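PDB 4YYC: putative trimethylamine methyltransferase from Rhizobium meliloti, which is assigned to the trimethylamine methyltransferase family and probably transfers methyl groups, although its own substrate is not established. Local coordinates for residues 75-80 against 255-260; 147-152 against 484-489. All coordinates share one frame; numbering follows the deposited sequence.

Contact 1 (75-80 against 255-260)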
# COMPACT_ATOMS: atom_id res chain seq x y z
N ILE A 75 23.11 5.38 26.72
CA ILE A 75 22.74 4.05 26.24
C ILE A 75 23.54 3.03 27.04
O ILE A 75 24.73 3.19 27.23
CB ILE A 75 23.10 3.91 24.76
CG1 ILE A 75 22.42 5.01 23.91
CG2 ILE A 75 22.76 2.52 24.25
CD1 ILE A 75 20.92 4.92 23.77
N GLU A 76 22.87 2.01 27.53
CA GLU A 76 23.57 0.92 28.24
C GLU A 76 24.30 0.00 27.27
O GLU A 76 23.74 -0.43 26.28
CB GLU A 76 22.58 0.09 29.04
CG GLU A 76 21.82 0.86 30.11
CD GLU A 76 22.44 0.70 31.48
OE1 GLU A 76 22.56 -0.44 31.95
OE2 GLU A 76 22.85 1.72 32.08
N PHE A 77 25.57 -0.31 27.58
CA PHE A 77 26.31 -1.34 26.89
C PHE A 77 26.58 -2.33 27.98
O PHE A 77 27.46 -2.12 28.82
CB PHE A 77 27.58 -0.76 26.25
CG PHE A 77 27.32 -0.06 24.94
CD1 PHE A 77 26.64 1.16 24.90
CD2 PHE A 77 27.70 -0.65 23.74
CE1 PHE A 77 26.34 1.75 23.67
CE2 PHE A 77 27.41 -0.06 22.52
CZ PHE A 77 26.72 1.12 22.49
N ARG A 78 25.80 -3.41 28.02
CA ARG A 78 25.81 -4.30 29.20
C ARG A 78 26.68 -5.53 29.06
O ARG A 78 26.74 -6.13 28.01
CB ARG A 78 24.40 -4.73 29.53
CG ARG A 78 23.57 -3.56 29.95
CD ARG A 78 22.18 -3.98 30.39
NE ARG A 78 21.45 -2.86 30.99
CZ ARG A 78 20.16 -2.93 31.34
NH1 ARG A 78 19.46 -4.04 31.13
NH2 ARG A 78 19.55 -1.88 31.89
N ASP A 79 27.34 -5.89 30.15
CA ASP A 79 28.11 -7.11 30.29
C ASP A 79 29.20 -7.22 29.23
O ASP A 79 29.51 -8.33 28.80
CB ASP A 79 27.14 -8.33 30.29
CG ASP A 79 26.08 -8.24 31.36
OD1 ASP A 79 26.46 -8.13 32.51
OD2 ASP A 79 24.87 -8.18 31.05
N ASP A 80 29.82 -6.08 28.87
CA ASP A 80 30.88 -5.99 27.85
C ASP A 80 31.89 -4.92 28.22
O ASP A 80 31.80 -3.75 27.83
CB ASP A 80 30.32 -5.75 26.45
CG ASP A 80 31.36 -6.02 25.36
OD1 ASP A 80 32.57 -5.86 25.60
OD2 ASP A 80 30.96 -6.45 24.27
N THR A 255 25.36 -10.51 24.06
CA THR A 255 25.35 -11.40 22.90
C THR A 255 25.41 -10.64 21.60
O THR A 255 26.19 -10.97 20.70
CB THR A 255 24.14 -12.32 22.93
OG1 THR A 255 24.22 -13.07 24.13
CG2 THR A 255 24.18 -13.28 21.73
N MSE A 256 24.55 -9.63 21.50
CA MSE A 256 24.54 -8.79 20.31
C MSE A 256 25.81 -8.04 20.09
O MSE A 256 26.32 -8.00 18.97
CB MSE A 256 23.30 -7.86 20.32
CG MSE A 256 21.98 -8.60 20.22
SE MSE A 256 21.73 -9.49 18.48
CE MSE A 256 22.36 -11.30 19.01
N LEU A 257 26.35 -7.46 21.15
CA LEU A 257 27.65 -6.77 21.05
C LEU A 257 28.75 -7.73 20.65
O LEU A 257 29.62 -7.39 19.87
CB LEU A 257 27.97 -6.07 22.36
CG LEU A 257 27.11 -4.88 22.72
CD1 LEU A 257 27.37 -4.47 24.15
CD2 LEU A 257 27.28 -3.71 21.76
N GLY A 258 28.70 -8.96 21.18
CA GLY A 258 29.70 -9.97 20.84
C GLY A 258 29.70 -10.37 19.38
O GLY A 258 30.77 -10.48 18.77
N ALA A 259 28.50 -10.55 18.80
CA ALA A 259 28.42 -10.82 17.37
C ALA A 259 28.89 -9.62 16.55
O ALA A 259 29.61 -9.80 15.57
CB ALA A 259 27.01 -11.21 16.97
N ALA A 260 28.51 -8.42 16.96
CA ALA A 260 28.92 -7.20 16.26
C ALA A 260 30.42 -7.08 16.21
O ALA A 260 31.00 -6.75 15.16
CB ALA A 260 28.30 -5.96 16.91
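Phe77, at the end of strand 75-77, meets Leu257 of helix 254-265. Leu257 CD2 lies 3.7 Å from Phe77 CD2 and equally near Phe77 CE2, and the two side chains cross at about a right angle. Leu257 joins the ring in an apolar cluster with Trp87, which meets Phe77 edge-to-face, and with Phe252 and Ala299. Next along the chain, Arg78 brings its carbonyl within 4.2 Å of the other leucine methyl (Arg78 O to Leu257 CD1), while its guanidinium turns back to Glu76. There Arg78 NE forms a salt bridge with Glu76 OE1 (2.8 Å, 161°); OE1 accepts with its anti lone pair and lies 7° out of the guanidinium plane. Past Asp79, the CB of Asp80 points at the helix, and a chi1 of -165° carries the carboxylate on to Leu257, OD2 coming to 3.6 Å from Leu257 CB. This carboxylate also forms a salt bridge with Lys261, one turn further along the same helix, while OD1 caps Ala83 N, making Asp80 the N-cap of helix 81-90. This is the packing of a helix, entered straight after outer strand 251-252, beside the end of the neighbouring parallel strand of a mixed sheet.

Contact 2 (147-152 against 484-489); sequences RDLDGN and RANALA
A beta hairpin with a type I turn and G1 bulge presents Leu149 to Asn486 and Ala489 of helix 481-495. Asn486 ND2 donates to Leu149 O over 2.8 Å in a nearly straight bond (170°), with the acceptor practically in the plane of the amide. Alongside this bond Leu149 CD2 lies 3.6 Å from Asn486 ND2 and 3.9 Å from Ala489 CB, so one leucine methyl bridges consecutive turns of the helix. With CG anti to the backbone N (chi1 -170°), the amide of Asn486 extends to the turn. Further bonds hold both ends of the amide: ND2 also donates to Glu405 OE2 and OD1 accepts from Arg490 NE, an arginine that salt-bridges Asp150. Asp148 OD1 takes Asp150 N within the turn and Asn152 N just past it, each at 2.9 Å, from opposite faces of the carboxylate plane; the first of these makes an Asx turn. Gly151, with positive phi, carries the bulge, and its carbonyl accepts from Arg147 NH1 over 3.0 Å. The turn joins antiparallel strands 145-147 and 153-155, the latter outermost within this chain in a four-stranded mixed sheet, and helix 404-420 packs beside both partners, Tyr404 on Leu149 and Met408 on Ala489.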
# COMPACT_ATOMS: atom_id res chain seq x y z
N ARG A 147 3.80 -22.89 9.38
CA ARG A 147 2.56 -23.42 8.89
C ARG A 147 2.87 -24.20 7.66
O ARG A 147 3.28 -23.60 6.65
CB ARG A 147 1.60 -22.29 8.55
CG ARG A 147 0.79 -21.90 9.71
CD ARG A 147 -0.44 -22.79 9.93
NE ARG A 147 -1.24 -22.16 10.92
CZ ARG A 147 -2.31 -22.68 11.47
NH1 ARG A 147 -2.72 -23.90 11.17
NH2 ARG A 147 -2.93 -21.96 12.37
N ASP A 148 2.79 -25.53 7.77
CA ASP A 148 3.31 -26.39 6.71
C ASP A 148 2.31 -26.50 5.55
O ASP A 148 1.23 -25.95 5.61
CB ASP A 148 3.83 -27.72 7.23
CG ASP A 148 2.75 -28.68 7.70
OD1 ASP A 148 1.58 -28.53 7.33
OD2 ASP A 148 3.14 -29.60 8.49
N LEU A 149 2.71 -27.22 4.50
CA LEU A 149 1.88 -27.34 3.31
C LEU A 149 0.67 -28.22 3.54
O LEU A 149 -0.22 -28.27 2.69
CB LEU A 149 2.74 -27.79 2.12
CG LEU A 149 3.65 -26.69 1.53
CD1 LEU A 149 4.62 -27.24 0.53
CD2 LEU A 149 2.90 -25.57 0.86
N ASP A 150 0.63 -28.93 4.66
CA ASP A 150 -0.57 -29.71 5.03
C ASP A 150 -1.48 -28.98 6.02
O ASP A 150 -2.44 -29.58 6.53
CB ASP A 150 -0.15 -31.06 5.60
CG ASP A 150 0.53 -31.92 4.57
OD1 ASP A 150 0.03 -31.99 3.43
OD2 ASP A 150 1.58 -32.47 4.86
N GLY A 151 -1.17 -27.72 6.30
CA GLY A 151 -1.94 -26.86 7.20
C GLY A 151 -1.63 -26.97 8.69
O GLY A 151 -2.36 -26.39 9.53
N ASN A 152 -0.56 -27.67 9.06
CA ASN A 152 -0.26 -27.85 10.45
C ASN A 152 0.60 -26.70 10.95
O ASN A 152 1.59 -26.31 10.28
CB ASN A 152 0.52 -29.12 10.68
CG ASN A 152 -0.18 -30.36 10.17
OD1 ASN A 152 0.34 -31.10 9.30
ND2 ASN A 152 -1.34 -30.61 10.68
N ARG A 484 -4.05 -21.83 -4.18
CA ARG A 484 -3.19 -21.79 -5.36
C ARG A 484 -1.70 -21.62 -4.95
O ARG A 484 -0.81 -22.18 -5.61
CB ARG A 484 -3.66 -20.72 -6.36
CG ARG A 484 -5.07 -20.95 -6.93
CD ARG A 484 -5.39 -20.00 -8.08
NE ARG A 484 -5.46 -18.62 -7.61
CZ ARG A 484 -6.42 -18.06 -6.88
NH1 ARG A 484 -7.54 -18.71 -6.57
NH2 ARG A 484 -6.25 -16.84 -6.47
N ALA A 485 -1.46 -20.86 -3.90
CA ALA A 485 -0.08 -20.70 -3.36
C ALA A 485 0.50 -22.00 -2.87
O ALA A 485 1.67 -22.30 -3.11
CB ALA A 485 -0.07 -19.68 -2.26
N ASN A 486 -0.33 -22.79 -2.19
CA ASN A 486 0.07 -24.13 -1.75
C ASN A 486 0.53 -24.99 -2.94
O ASN A 486 1.64 -25.59 -2.94
CB ASN A 486 -1.10 -24.78 -1.02
CG ASN A 486 -0.71 -26.07 -0.33
OD1 ASN A 486 -0.44 -27.08 -0.99
ND2 ASN A 486 -0.71 -26.05 0.98
N ALA A 487 -0.29 -25.02 -4.00
CA ALA A 487 0.03 -25.81 -5.17
C ALA A 487 1.30 -25.34 -5.86
O ALA A 487 2.12 -26.17 -6.28
CB ALA A 487 -1.11 -25.78 -6.15
N LEU A 488 1.49 -24.03 -5.89
CA LEU A 488 2.63 -23.46 -6.55
C LEU A 488 3.93 -23.79 -5.76
O LEU A 488 4.95 -24.13 -6.37
CB LEU A 488 2.48 -21.96 -6.77
CG LEU A 488 3.52 -21.41 -7.75
CD1 LEU A 488 3.45 -22.04 -9.13
CD2 LEU A 488 3.36 -19.92 -7.84
N ALA A 489 3.87 -23.66 -4.44
CA ALA A 489 5.01 -24.02 -3.58
C ALA A 489 5.38 -25.49 -3.82
O ALA A 489 6.57 -25.81 -3.94
CB ALA A 489 4.71 -23.81 -2.12

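Overall arrangement
Contacts 1 and 2 are remote from each other, with centres about 40 Å apart and nearest atoms about 24 Å apart. Each lies well out from the middle of the subunit, 21 Å and 23 Å respectively from contact centre to chain centre. Along the sequence their segments alternate, so 147-152 falls between the two halves of contact 1, and 255-260 between those of contact 2. Both join a helix to a small mixed sheet, one by apolar packing and the other by a hydrogen bond from an asparagine side chain with packing beside it. Both also reach the dimer interface: Glu76 and Arg78 pack on Pro441 and Gly442 of the second subunit, Arg147 and Arg484 on its Phe470 and Gln369.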